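PDB 5NEC: TonB-dependent siderophore receptor from Pseudomonas aeruginosa 39016, which probably takes up iron-loaded siderophores across the outer membrane as a TonB-dependent receptor built from a beta-barrel and a plug domain. Local coordinates for residues Q332-S337 / D375-D380; Q277-D282 / Q309-T314; Y423-T428 / K463-R468; G270-D275 / N410-W415; L194-N199 / V206-W211. One frame throughout, in Å; residues are numbered along the deposited sequence.

Interaction 1 (Q332-S337 / D375-D380); sequences QNNRVS and DGYIVD
Two hydrogen bonds link the N334 side-chain amide to the backbone of Y377. N334 CG lies between its own backbone N and carbonyl carbon (chi1 72°), 3.5 Å from Y377 N. Y377 N donates to N334 OD1 (2.9 Å) from above the carbonyl plane, and N334 ND2 gives a longer, more bent bond (3.3 Å) to Y377 O. The same ND2 also donates to Q332 OE1 (2.6 Å), so three bonds fix the amide. V336 and D375 form an antiparallel hydrogen-bonded pair: D375 N to V336 O is short (2.8 Å), the return bond weak. In packing contacts, V336 CG2 meets Y377 CE2 at 3.4 Å, the side chains crossing at about a right angle, and the Q332 amide lies against V379 (Q332 CD to V379 CG2 3.5 Å). Y377 OH probably bonds to D310 on strand 296-316; the D375 carboxylate takes A424 N, Y423 N and, in a salt bridge, R421. The hairpin of strands 327-354 and 357-379 is thus flanked by strands 296-316 and 419-421.

Interaction 2 (Q277-D282 / Q309-T314); sequences QKSRID and QDYLWT
Q277 and Y311 make the closest side-chain contact: Q277 CG sits over one face of the phenol ring, 3.6 Å from its centroid, in a CH-pi interaction. With Q277 CG anti to its backbone N (chi1 -174°), the methylene is carried over the CD1-CE1 side of the ring. K278 O comes up to the ring edge, 3.4 Å from Y311 CE1, and Q309 CB lies over the opposite face. On the same side of the sheet, S279 CB packs 4.0 Å from Q309 CG. These contacts are set by antiparallel pairing in a hairpin of the receptor's beta-barrel, where K278 and D310 form the hydrogen-bonded pair. K278 N reaches D310 O and D310 N reaches K278 O, each at 2.9 Å. On the face carrying K278 and D310, the lysine NZ remains 5.5 Å from D310 OD2; the aspartate's other oxygen probably bonds to Y377. S279 OG bonds to S236 on strand 225-238, and P90 of the plug domain touches both Q277 and Y311.

Interaction 3 (Y423-T428 / K463-R468); sequences YAPLNT and KNHGVR
N427 and H465 each place CG anti to the carbonyl carbon (chi1 -68° and -56°), and the two side chains meet at about a right angle. N427 ND2 stands 3.7 Å from H465 CD2, near the plane of the imidazole at its edge. P425 O also lies at this edge, and it accepts the backbone N of H465 at 3.0 Å. H465 CB comes 4.0 Å from P425 CD, while A424 CB packs against H465 O at 3.5 Å. Further along, N427 and K463 form a hydrogen-bonded antiparallel pair: N427 N to K463 O is 2.8 Å and almost straight (178°), and K463 N to N427 O is 2.7 Å. L426 and N464 are the adjacent non-hydrogen-bonded pair, with L426 CD1 against N464 CB at 3.8 Å. Just after this pairing, N464 OD1 accepts G466 N at 2.9 Å from above its carbonyl plane, an Asx turn that bends the chain as strand 447-464 gives way to loop. The contact lies at the surface, at the open ends of the hairpin of strands 426-444 and 447-464. Backbone hydrogen bonds join L426 to R374 of strand 357-379 and N464 to T471 of strand 471-488.

Interaction 4 (G270-D275 / N410-W415); sequences GLTGRD and NPHDPW
P411 meets L271 and T272 through its carbonyl, inside a type I turn from N410 to D413 that also contains an Asx turn from N410 OD1 to H412 N. P411 O accepts T272 N at 3.0 Å and T272 OG1 at 3.2 Å, both from the same face of its plane, and a water adds a third bond. H412 ND1 lies 3.3 Å from T272 OG1. D413 O takes a second bond from the same water, which accepts G273 N; the D413 carboxylate is salt-bridged to R330. W415 offers one indole face to R274, whose CG is anti to its backbone N (chi1 174°): R274 CD is 3.5 Å from the six-membered ring centroid (CH-pi) and R274 CZ 4.6 Å from the five-membered one (cation-pi). L271 CD1 covers one guanidinium face and reaches W415 CB at 3.7 Å. The charge is probably compensated by D275, whose OD1 is salt-bridged to R274 NE; with NH2 bonded to T314, this would help hold the guanidinium against the indole where the two loops join.

Interaction 5 (L194-N199 / V206-W211); sequences LKHDAN and VDVSRW
H196 and R210 form a hydrogen-bonded antiparallel pair, with H196 N to R210 O and R210 N to H196 O both 2.8 Å. Two residues on, A198 and V208 repeat the pattern at 3.1 and 3.0 Å (A198 N to V208 O, V208 N to A198 O). The strands run 176° apart in direction, and between these pairs S209 CA leans on H196 O and D197 CA on V208 O in CA-H...O contacts. On the face that carries H196, V208 and R210, the guanidinium of R210 lies flat on the imidazole, centres 4.0 Å apart and planes at 26°. R210 CG falls between the backbone N and the carbonyl carbon (chi1 61°), and from there the chain runs extended to NE, beside the histidine and pointing the same way. V208 CG2 touches the ring edge in its plane, 3.9 Å from H196 CD2, and also packs on A198 CB. A positive charge stacked on the ring would be expected to disfavour protonation of H196. E120 of the plug domain pairs with R210 NE in a salt bridge. On the other face S209 OG donates to D197 OD2 at 2.7 Å, arriving from above the carboxylate plane. Strands 187-200 and 206-219 form here a beta hairpin of the kind from which TonB-dependent receptor barrels are built, with one face turned to the plug.

From the N terminus, interaction 5 comes first and closes a short hairpin loop between strands 187-200 and 206-219. The 270-275 loop then opens interaction 4, which closes only at 410-415, so interactions 2 and 1 are nested inside it, one after the other. Interaction 2 pairs strands 276-291 and 296-316; interaction 1 pairs 327-354 and 357-379. They touch because 296-316 and 327-354 are neighbouring strands. Both also touch interaction 4, at T314 and at V379. Interaction 3 follows last, joining strands 426-444 and 447-464; it meets interaction 1 where 357-379 runs beside 426-444. No contacts cross; together they connect successive barrel strands and two of their loops.

Interaction 1 (Q332-S337 / D375-D380)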
# COMPACT_ATOMS: atom_id res chain seq x y z
N GLN A 332 17.40 19.13 -6.26
CA GLN A 332 17.86 18.04 -5.47
C GLN A 332 16.91 17.96 -4.29
O GLN A 332 16.63 18.96 -3.65
CB GLN A 332 19.29 18.39 -5.07
CG GLN A 332 19.84 17.69 -3.89
CD GLN A 332 19.32 18.17 -2.57
OE1 GLN A 332 18.78 17.36 -1.82
NE2 GLN A 332 19.43 19.46 -2.27
N ASN A 333 16.39 16.78 -4.01
CA ASN A 333 15.65 16.57 -2.78
C ASN A 333 16.23 15.36 -2.08
O ASN A 333 16.83 14.49 -2.72
CB ASN A 333 14.17 16.37 -3.06
CG ASN A 333 13.28 16.83 -1.91
OD1 ASN A 333 13.72 17.02 -0.77
ND2 ASN A 333 12.01 17.03 -2.22
N ASN A 334 16.08 15.33 -0.76
CA ASN A 334 16.70 14.28 0.03
C ASN A 334 16.02 14.05 1.36
O ASN A 334 15.28 14.91 1.87
CB ASN A 334 18.18 14.58 0.27
CG ASN A 334 18.40 15.71 1.24
OD1 ASN A 334 18.25 15.54 2.44
ND2 ASN A 334 18.77 16.86 0.72
N ARG A 335 16.30 12.88 1.92
CA ARG A 335 15.88 12.54 3.27
C ARG A 335 16.77 11.45 3.87
O ARG A 335 17.08 10.45 3.22
CB ARG A 335 14.43 12.09 3.27
CG ARG A 335 13.85 12.01 4.68
CD ARG A 335 12.34 11.91 4.72
NE ARG A 335 11.79 11.21 3.55
CZ ARG A 335 11.92 9.91 3.28
NH1 ARG A 335 12.61 9.09 4.07
NH2 ARG A 335 11.37 9.43 2.17
N VAL A 336 17.21 11.70 5.10
CA VAL A 336 17.88 10.70 5.91
C VAL A 336 17.02 10.51 7.15
O VAL A 336 16.72 11.47 7.86
CB VAL A 336 19.30 11.11 6.29
CG1 VAL A 336 19.93 10.02 7.14
CG2 VAL A 336 20.10 11.38 5.02
N SER A 337 16.65 9.27 7.41
CA SER A 337 15.66 8.99 8.41
C SER A 337 15.98 7.69 9.17
O SER A 337 16.39 6.72 8.55
CB SER A 337 14.32 8.90 7.70
OG SER A 337 13.27 8.59 8.59
N ASP A 375 16.95 13.78 9.41
CA ASP A 375 18.07 14.64 9.02
C ASP A 375 18.04 14.81 7.48
O ASP A 375 17.02 14.56 6.88
CB ASP A 375 19.40 14.04 9.52
CG ASP A 375 20.54 15.09 9.63
OD1 ASP A 375 20.33 16.16 10.23
OD2 ASP A 375 21.66 14.85 9.10
N GLY A 376 19.12 15.27 6.87
CA GLY A 376 19.20 15.41 5.43
C GLY A 376 20.61 15.76 4.98
O GLY A 376 21.55 15.60 5.74
N TYR A 377 20.73 16.23 3.75
CA TYR A 377 21.98 16.65 3.15
C TYR A 377 21.90 18.12 2.76
O TYR A 377 20.82 18.65 2.58
CB TYR A 377 22.28 15.84 1.88
CG TYR A 377 22.55 14.37 2.09
CD1 TYR A 377 23.83 13.91 2.43
CD2 TYR A 377 21.53 13.44 1.94
CE1 TYR A 377 24.09 12.56 2.63
CE2 TYR A 377 21.78 12.08 2.13
CZ TYR A 377 23.05 11.65 2.49
OH TYR A 377 23.28 10.31 2.65
N ILE A 378 23.05 18.78 2.66
CA ILE A 378 23.20 20.11 2.13
C ILE A 378 23.93 19.93 0.82
O ILE A 378 25.01 19.35 0.80
CB ILE A 378 24.07 21.00 3.06
CG1 ILE A 378 23.41 21.19 4.42
CG2 ILE A 378 24.40 22.35 2.42
CD1 ILE A 378 24.44 21.39 5.51
N VAL A 379 23.34 20.40 -0.28
CA VAL A 379 23.84 20.10 -1.62
C VAL A 379 23.92 21.38 -2.45
O VAL A 379 22.98 22.15 -2.49
CB VAL A 379 22.92 19.12 -2.36
CG1 VAL A 379 23.53 18.67 -3.69
CG2 VAL A 379 22.59 17.90 -1.49
N ASP A 380 25.05 21.60 -3.12
CA ASP A 380 25.18 22.73 -4.03
C ASP A 380 24.57 22.39 -5.40
O ASP A 380 25.13 21.60 -6.15
CB ASP A 380 26.66 23.10 -4.20
CG ASP A 380 26.87 24.41 -4.95
OD1 ASP A 380 25.88 25.14 -5.26
OD2 ASP A 380 28.06 24.69 -5.22

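Interaction 2 (Q277-D282 / Q309-T314)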
# COMPACT_ATOMS: atom_id res chain seq x y z
N GLN A 277 18.92 5.73 -3.48
CA GLN A 277 17.78 5.45 -2.62
C GLN A 277 18.05 4.14 -1.89
O GLN A 277 17.97 3.08 -2.48
CB GLN A 277 16.53 5.42 -3.47
CG GLN A 277 15.23 5.28 -2.73
CD GLN A 277 14.10 4.91 -3.66
OE1 GLN A 277 13.88 5.53 -4.68
NE2 GLN A 277 13.44 3.80 -3.35
N LYS A 278 18.45 4.24 -0.63
CA LYS A 278 18.88 3.10 0.18
C LYS A 278 17.95 2.96 1.36
O LYS A 278 17.64 3.93 2.01
CB LYS A 278 20.29 3.33 0.71
CG LYS A 278 21.31 3.15 -0.37
CD LYS A 278 22.65 3.81 -0.04
CE LYS A 278 23.64 3.50 -1.15
NZ LYS A 278 24.79 4.45 -1.15
N SER A 279 17.49 1.74 1.62
CA SER A 279 16.68 1.50 2.79
C SER A 279 16.94 0.13 3.40
O SER A 279 17.45 -0.77 2.75
CB SER A 279 15.19 1.74 2.51
OG SER A 279 14.59 0.63 1.91
N ARG A 280 16.64 0.04 4.69
CA ARG A 280 16.79 -1.16 5.48
C ARG A 280 15.60 -1.20 6.41
O ARG A 280 15.33 -0.20 7.06
CB ARG A 280 18.09 -1.10 6.28
CG ARG A 280 18.41 -2.41 6.99
CD ARG A 280 19.73 -2.34 7.77
NE ARG A 280 20.88 -2.21 6.86
CZ ARG A 280 22.16 -2.47 7.16
NH1 ARG A 280 22.53 -2.90 8.38
NH2 ARG A 280 23.08 -2.32 6.20
N ILE A 281 14.89 -2.32 6.45
CA ILE A 281 13.87 -2.54 7.48
C ILE A 281 14.13 -3.87 8.21
O ILE A 281 14.47 -4.86 7.59
CB ILE A 281 12.42 -2.44 6.98
CG1 ILE A 281 11.46 -2.74 8.14
CG2 ILE A 281 12.17 -3.36 5.82
CD1 ILE A 281 10.09 -2.11 8.01
N ASP A 282 14.02 -3.83 9.54
CA ASP A 282 14.10 -4.99 10.43
C ASP A 282 12.88 -4.98 11.35
O ASP A 282 12.59 -3.96 11.97
CB ASP A 282 15.34 -4.92 11.29
CG ASP A 282 16.57 -5.31 10.53
OD1 ASP A 282 16.71 -6.52 10.28
OD2 ASP A 282 17.40 -4.43 10.17
N GLN A 309 16.35 5.04 6.21
CA GLN A 309 16.23 5.52 4.84
C GLN A 309 17.26 6.59 4.57
O GLN A 309 17.45 7.51 5.36
CB GLN A 309 14.85 6.08 4.61
CG GLN A 309 13.82 4.99 4.50
CD GLN A 309 12.42 5.54 4.42
OE1 GLN A 309 12.14 6.61 4.96
NE2 GLN A 309 11.52 4.80 3.73
N ASP A 310 17.93 6.45 3.44
CA ASP A 310 18.97 7.36 3.00
C ASP A 310 18.73 7.60 1.48
O ASP A 310 19.13 6.77 0.63
CB ASP A 310 20.33 6.75 3.34
CG ASP A 310 21.49 7.68 3.09
OD1 ASP A 310 21.31 8.90 2.87
OD2 ASP A 310 22.62 7.18 3.10
N TYR A 311 18.03 8.71 1.19
CA TYR A 311 17.52 9.04 -0.14
C TYR A 311 18.07 10.39 -0.60
O TYR A 311 18.08 11.33 0.17
CB TYR A 311 15.98 9.17 -0.13
CG TYR A 311 15.16 7.94 0.19
CD1 TYR A 311 15.74 6.68 0.37
CD2 TYR A 311 13.76 8.01 0.28
CE1 TYR A 311 14.98 5.56 0.65
CE2 TYR A 311 12.99 6.88 0.55
CZ TYR A 311 13.60 5.67 0.73
OH TYR A 311 12.88 4.54 1.01
N LEU A 312 18.48 10.46 -1.87
CA LEU A 312 18.82 11.71 -2.56
C LEU A 312 18.42 11.58 -4.03
O LEU A 312 18.96 10.74 -4.77
CB LEU A 312 20.31 11.98 -2.47
CG LEU A 312 20.94 13.09 -3.33
CD1 LEU A 312 20.30 14.39 -2.99
CD2 LEU A 312 22.43 13.22 -3.13
N TRP A 313 17.51 12.44 -4.48
CA TRP A 313 16.97 12.31 -5.83
C TRP A 313 16.74 13.67 -6.48
O TRP A 313 16.85 14.71 -5.83
CB TRP A 313 15.69 11.46 -5.80
CG TRP A 313 14.47 12.14 -5.28
CD1 TRP A 313 13.48 12.67 -6.01
CD2 TRP A 313 14.12 12.35 -3.91
NE1 TRP A 313 12.51 13.22 -5.20
CE2 TRP A 313 12.87 13.02 -3.89
CE3 TRP A 313 14.71 12.01 -2.68
CZ2 TRP A 313 12.22 13.39 -2.69
CZ3 TRP A 313 14.06 12.38 -1.50
CH2 TRP A 313 12.83 13.07 -1.52
N THR A 314 16.43 13.63 -7.78
CA THR A 314 16.26 14.84 -8.60
C THR A 314 14.79 15.08 -8.93
O THR A 314 14.05 14.15 -9.21
CB THR A 314 17.07 14.70 -9.90
OG1 THR A 314 18.45 14.49 -9.59
CG2 THR A 314 16.91 15.94 -10.79

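Interaction 3 (Y423-T428 / K463-R468)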
# COMPACT_ATOMS: atom_id res chain seq x y z
N TYR A 423 23.56 16.84 9.84
CA TYR A 423 23.83 16.40 11.19
C TYR A 423 23.16 17.31 12.23
O TYR A 423 23.72 17.59 13.27
CB TYR A 423 25.33 16.27 11.41
CG TYR A 423 25.95 15.05 10.76
CD1 TYR A 423 25.40 13.76 10.94
CD2 TYR A 423 27.12 15.16 9.98
CE1 TYR A 423 25.97 12.65 10.36
CE2 TYR A 423 27.70 14.04 9.39
CZ TYR A 423 27.13 12.79 9.60
OH TYR A 423 27.67 11.67 9.05
N ALA A 424 21.94 17.74 11.92
CA ALA A 424 21.17 18.64 12.77
C ALA A 424 19.72 18.19 12.71
O ALA A 424 18.87 18.88 12.16
CB ALA A 424 21.33 20.08 12.27
N PRO A 425 19.43 17.02 13.30
CA PRO A 425 18.16 16.36 13.07
C PRO A 425 16.97 16.88 13.87
O PRO A 425 17.15 17.53 14.88
CB PRO A 425 18.46 14.92 13.50
CG PRO A 425 19.44 15.08 14.58
CD PRO A 425 20.27 16.27 14.24
N LEU A 426 15.76 16.55 13.41
CA LEU A 426 14.57 16.66 14.24
C LEU A 426 14.35 15.28 14.84
O LEU A 426 14.17 14.31 14.09
CB LEU A 426 13.35 17.09 13.41
CG LEU A 426 11.96 17.05 14.07
CD1 LEU A 426 11.89 18.03 15.24
CD2 LEU A 426 10.91 17.40 13.01
N ASN A 427 14.40 15.20 16.17
CA ASN A 427 14.27 13.95 16.90
C ASN A 427 12.96 13.94 17.66
O ASN A 427 12.73 14.81 18.48
CB ASN A 427 15.39 13.79 17.91
CG ASN A 427 16.75 13.59 17.26
OD1 ASN A 427 16.87 13.19 16.10
ND2 ASN A 427 17.79 13.89 18.02
N THR A 428 12.13 12.94 17.42
CA THR A 428 10.81 12.87 18.00
C THR A 428 10.61 11.56 18.76
O THR A 428 10.93 10.49 18.24
CB THR A 428 9.74 12.98 16.90
OG1 THR A 428 10.04 14.09 16.03
CG2 THR A 428 8.34 13.15 17.52
N LYS A 463 12.61 17.29 19.59
CA LYS A 463 13.78 18.11 19.76
C LYS A 463 14.34 18.44 18.39
O LYS A 463 14.72 17.55 17.64
CB LYS A 463 14.83 17.40 20.60
CG LYS A 463 14.47 17.39 22.06
CD LYS A 463 15.34 16.43 22.84
CE LYS A 463 14.84 16.25 24.26
NZ LYS A 463 15.96 16.36 25.24
N ASN A 464 14.37 19.73 18.08
CA ASN A 464 14.83 20.19 16.78
C ASN A 464 16.19 20.84 16.90
O ASN A 464 16.31 21.96 17.40
CB ASN A 464 13.83 21.18 16.21
CG ASN A 464 14.15 21.58 14.79
OD1 ASN A 464 14.98 20.97 14.11
ND2 ASN A 464 13.50 22.62 14.34
N HIS A 465 17.20 20.14 16.42
CA HIS A 465 18.57 20.65 16.37
C HIS A 465 18.84 21.45 15.09
O HIS A 465 19.96 21.94 14.89
CB HIS A 465 19.57 19.47 16.53
CG HIS A 465 19.35 18.68 17.79
ND1 HIS A 465 19.73 19.12 19.04
CD2 HIS A 465 18.72 17.50 17.99
CE1 HIS A 465 19.36 18.25 19.95
NE2 HIS A 465 18.75 17.25 19.34
N GLY A 466 17.83 21.60 14.22
CA GLY A 466 17.94 22.46 13.03
C GLY A 466 17.86 23.96 13.29
O GLY A 466 18.20 24.73 12.43
N VAL A 467 17.40 24.36 14.47
CA VAL A 467 17.34 25.76 14.88
C VAL A 467 18.21 25.94 16.13
O VAL A 467 18.46 24.98 16.88
CB VAL A 467 15.89 26.25 15.19
CG1 VAL A 467 14.97 26.05 14.00
CG2 VAL A 467 15.30 25.58 16.43
N ARG A 468 18.60 27.19 16.37
CA ARG A 468 19.59 27.55 17.36
C ARG A 468 19.07 28.63 18.32
O ARG A 468 18.78 29.72 17.88
CB ARG A 468 20.80 28.07 16.61
CG ARG A 468 22.00 28.20 17.49
CD ARG A 468 22.97 29.28 17.04
NE ARG A 468 23.83 29.53 18.19
CZ ARG A 468 24.80 28.71 18.59
NH1 ARG A 468 25.07 27.60 17.91
NH2 ARG A 468 25.51 29.02 19.67

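Interaction 4 (G270-D275 / N410-W415)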
# COMPACT_ATOMS: atom_id res chain seq x y z
N GLY A 270 17.42 12.91 -13.66
CA GLY A 270 18.35 12.71 -12.56
C GLY A 270 19.76 12.36 -13.03
O GLY A 270 20.07 12.43 -14.22
N LEU A 271 20.58 11.97 -12.06
CA LEU A 271 22.01 11.83 -12.23
C LEU A 271 22.48 10.50 -11.65
O LEU A 271 22.43 10.29 -10.44
CB LEU A 271 22.71 12.94 -11.48
CG LEU A 271 22.57 14.32 -12.09
CD1 LEU A 271 22.94 15.40 -11.05
CD2 LEU A 271 23.40 14.44 -13.35
N THR A 272 22.95 9.62 -12.52
CA THR A 272 23.48 8.32 -12.10
C THR A 272 24.70 8.44 -11.18
O THR A 272 24.89 7.59 -10.34
CB THR A 272 23.84 7.41 -13.30
OG1 THR A 272 24.66 8.13 -14.22
CG2 THR A 272 22.58 6.98 -13.99
N GLY A 273 25.49 9.50 -11.34
CA GLY A 273 26.63 9.75 -10.46
C GLY A 273 26.28 10.30 -9.08
O GLY A 273 27.15 10.33 -8.22
N ARG A 274 25.05 10.77 -8.87
CA ARG A 274 24.68 11.44 -7.63
C ARG A 274 23.55 10.77 -6.87
O ARG A 274 23.62 10.66 -5.65
CB ARG A 274 24.28 12.90 -7.91
CG ARG A 274 23.75 13.63 -6.70
CD ARG A 274 23.39 15.08 -6.97
NE ARG A 274 22.08 15.23 -7.59
CZ ARG A 274 21.55 16.40 -7.94
NH1 ARG A 274 22.22 17.54 -7.75
NH2 ARG A 274 20.35 16.45 -8.51
N ASP A 275 22.49 10.38 -7.57
CA ASP A 275 21.23 10.04 -6.90
C ASP A 275 21.23 8.61 -6.38
O ASP A 275 21.78 7.74 -7.01
CB ASP A 275 20.03 10.29 -7.83
CG ASP A 275 19.92 11.76 -8.30
OD1 ASP A 275 20.51 12.66 -7.65
OD2 ASP A 275 19.25 12.01 -9.32
N ASN A 410 21.09 14.21 -20.35
CA ASN A 410 22.15 13.21 -20.17
C ASN A 410 22.32 12.83 -18.68
O ASN A 410 22.93 13.57 -17.90
CB ASN A 410 23.47 13.74 -20.70
CG ASN A 410 24.59 12.70 -20.58
OD1 ASN A 410 24.35 11.50 -20.36
ND2 ASN A 410 25.81 13.16 -20.72
N PRO A 411 21.81 11.65 -18.29
CA PRO A 411 21.92 11.27 -16.87
C PRO A 411 23.35 10.99 -16.36
O PRO A 411 23.56 10.96 -15.14
CB PRO A 411 21.08 10.00 -16.77
CG PRO A 411 20.33 9.88 -18.03
CD PRO A 411 20.99 10.72 -19.07
N HIS A 412 24.30 10.78 -17.27
CA HIS A 412 25.69 10.50 -16.89
C HIS A 412 26.56 11.75 -16.68
O HIS A 412 27.72 11.61 -16.32
CB HIS A 412 26.34 9.62 -17.94
CG HIS A 412 25.60 8.34 -18.21
ND1 HIS A 412 25.58 7.29 -17.31
CD2 HIS A 412 24.85 7.95 -19.27
CE1 HIS A 412 24.85 6.30 -17.81
NE2 HIS A 412 24.39 6.68 -18.99
N ASP A 413 26.01 12.95 -16.87
CA ASP A 413 26.73 14.19 -16.62
C ASP A 413 27.52 14.06 -15.32
O ASP A 413 26.94 13.66 -14.29
CB ASP A 413 25.76 15.37 -16.47
CG ASP A 413 25.24 15.90 -17.80
OD1 ASP A 413 25.87 15.65 -18.85
OD2 ASP A 413 24.18 16.58 -17.78
N PRO A 414 28.82 14.42 -15.34
CA PRO A 414 29.70 14.34 -14.15
C PRO A 414 29.50 15.52 -13.21
O PRO A 414 30.42 16.33 -12.97
CB PRO A 414 31.10 14.34 -14.77
CG PRO A 414 30.95 15.20 -15.98
CD PRO A 414 29.56 14.97 -16.50
N TRP A 415 28.28 15.64 -12.69
CA TRP A 415 27.96 16.60 -11.63
C TRP A 415 28.95 16.41 -10.46
O TRP A 415 29.36 15.30 -10.17
CB TRP A 415 26.51 16.39 -11.19
CG TRP A 415 26.05 17.30 -10.13
CD1 TRP A 415 25.39 18.48 -10.28
CD2 TRP A 415 26.18 17.10 -8.73
NE1 TRP A 415 25.13 19.04 -9.06
CE2 TRP A 415 25.60 18.21 -8.09
CE3 TRP A 415 26.74 16.09 -7.95
CZ2 TRP A 415 25.57 18.33 -6.71
CZ3 TRP A 415 26.71 16.21 -6.59
CH2 TRP A 415 26.13 17.32 -5.97
O HOH W 1 25.81 11.39 -13.52

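Interaction 5 (L194-N199 / V206-W211)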
# COMPACT_ATOMS: atom_id res chain seq x y z
N LEU A 194 14.39 -13.70 -0.66
CA LEU A 194 14.14 -12.88 -1.87
C LEU A 194 15.41 -12.22 -2.38
O LEU A 194 16.17 -11.68 -1.62
CB LEU A 194 13.10 -11.78 -1.58
CG LEU A 194 12.96 -10.67 -2.63
CD1 LEU A 194 12.34 -11.22 -3.91
CD2 LEU A 194 12.14 -9.51 -2.12
N LYS A 195 15.61 -12.26 -3.70
CA LYS A 195 16.60 -11.42 -4.37
C LYS A 195 15.93 -10.87 -5.63
O LYS A 195 15.41 -11.64 -6.44
CB LYS A 195 17.83 -12.25 -4.73
CG LYS A 195 18.99 -11.48 -5.35
CD LYS A 195 20.14 -12.45 -5.67
CE LYS A 195 21.24 -11.81 -6.49
NZ LYS A 195 21.80 -10.63 -5.79
N HIS A 196 15.91 -9.53 -5.76
CA HIS A 196 15.21 -8.86 -6.86
C HIS A 196 16.06 -7.71 -7.44
O HIS A 196 16.47 -6.81 -6.72
CB HIS A 196 13.86 -8.33 -6.38
CG HIS A 196 13.03 -7.68 -7.45
ND1 HIS A 196 12.14 -8.38 -8.23
CD2 HIS A 196 12.98 -6.40 -7.88
CE1 HIS A 196 11.56 -7.56 -9.08
NE2 HIS A 196 12.06 -6.35 -8.90
N ASP A 197 16.32 -7.78 -8.74
CA ASP A 197 16.97 -6.73 -9.50
C ASP A 197 16.19 -6.54 -10.79
O ASP A 197 15.68 -7.49 -11.37
CB ASP A 197 18.43 -7.11 -9.81
CG ASP A 197 19.26 -7.24 -8.57
OD1 ASP A 197 19.25 -8.31 -7.94
OD2 ASP A 197 19.94 -6.26 -8.19
N ALA A 198 16.09 -5.29 -11.23
CA ALA A 198 15.33 -4.95 -12.43
C ALA A 198 15.64 -3.53 -12.83
O ALA A 198 15.99 -2.70 -11.98
CB ALA A 198 13.84 -5.09 -12.17
N ASN A 199 15.54 -3.26 -14.13
CA ASN A 199 15.39 -1.89 -14.64
C ASN A 199 13.88 -1.58 -14.70
O ASN A 199 13.07 -2.38 -14.21
CB ASN A 199 16.04 -1.77 -16.02
CG ASN A 199 17.52 -2.05 -15.97
OD1 ASN A 199 18.17 -1.82 -14.97
ND2 ASN A 199 18.06 -2.53 -17.06
N VAL A 206 16.75 4.15 -14.53
CA VAL A 206 16.09 3.91 -13.28
C VAL A 206 16.17 2.42 -13.01
O VAL A 206 16.01 1.61 -13.93
CB VAL A 206 14.63 4.38 -13.34
CG1 VAL A 206 13.83 3.92 -12.13
CG2 VAL A 206 14.58 5.88 -13.49
N ASP A 207 16.45 2.05 -11.76
CA ASP A 207 16.56 0.65 -11.40
C ASP A 207 16.35 0.37 -9.92
O ASP A 207 16.36 1.27 -9.09
CB ASP A 207 17.87 0.01 -11.93
CG ASP A 207 19.14 0.49 -11.20
OD1 ASP A 207 19.11 1.12 -10.11
OD2 ASP A 207 20.21 0.19 -11.77
N VAL A 208 16.13 -0.90 -9.63
CA VAL A 208 15.83 -1.35 -8.28
C VAL A 208 16.65 -2.58 -7.99
O VAL A 208 16.97 -3.38 -8.89
CB VAL A 208 14.32 -1.63 -8.07
CG1 VAL A 208 13.51 -0.35 -8.27
CG2 VAL A 208 13.80 -2.76 -8.97
N SER A 209 17.00 -2.70 -6.73
CA SER A 209 17.79 -3.80 -6.24
C SER A 209 17.40 -4.03 -4.78
O SER A 209 17.43 -3.11 -3.97
CB SER A 209 19.26 -3.47 -6.36
OG SER A 209 20.02 -4.60 -6.05
N ARG A 210 16.99 -5.24 -4.45
CA ARG A 210 16.65 -5.55 -3.06
C ARG A 210 16.74 -7.03 -2.76
O ARG A 210 16.71 -7.88 -3.65
CB ARG A 210 15.25 -5.02 -2.71
CG ARG A 210 14.12 -5.61 -3.54
CD ARG A 210 12.78 -4.92 -3.22
NE ARG A 210 11.68 -5.42 -4.05
CZ ARG A 210 11.27 -4.90 -5.21
NH1 ARG A 210 11.86 -3.83 -5.75
NH2 ARG A 210 10.24 -5.47 -5.86
N TRP A 211 16.84 -7.33 -1.47
CA TRP A 211 16.84 -8.69 -1.02
C TRP A 211 16.23 -8.74 0.37
O TRP A 211 16.23 -7.76 1.10
CB TRP A 211 18.25 -9.29 -1.07
CG TRP A 211 19.21 -8.56 -0.23
CD1 TRP A 211 19.98 -7.49 -0.59
CD2 TRP A 211 19.50 -8.83 1.15
NE1 TRP A 211 20.74 -7.08 0.49
CE2 TRP A 211 20.47 -7.88 1.56
CE3 TRP A 211 19.05 -9.79 2.07
CZ2 TRP A 211 21.00 -7.87 2.86
CZ3 TRP A 211 19.57 -9.78 3.36
CH2 TRP A 211 20.53 -8.81 3.75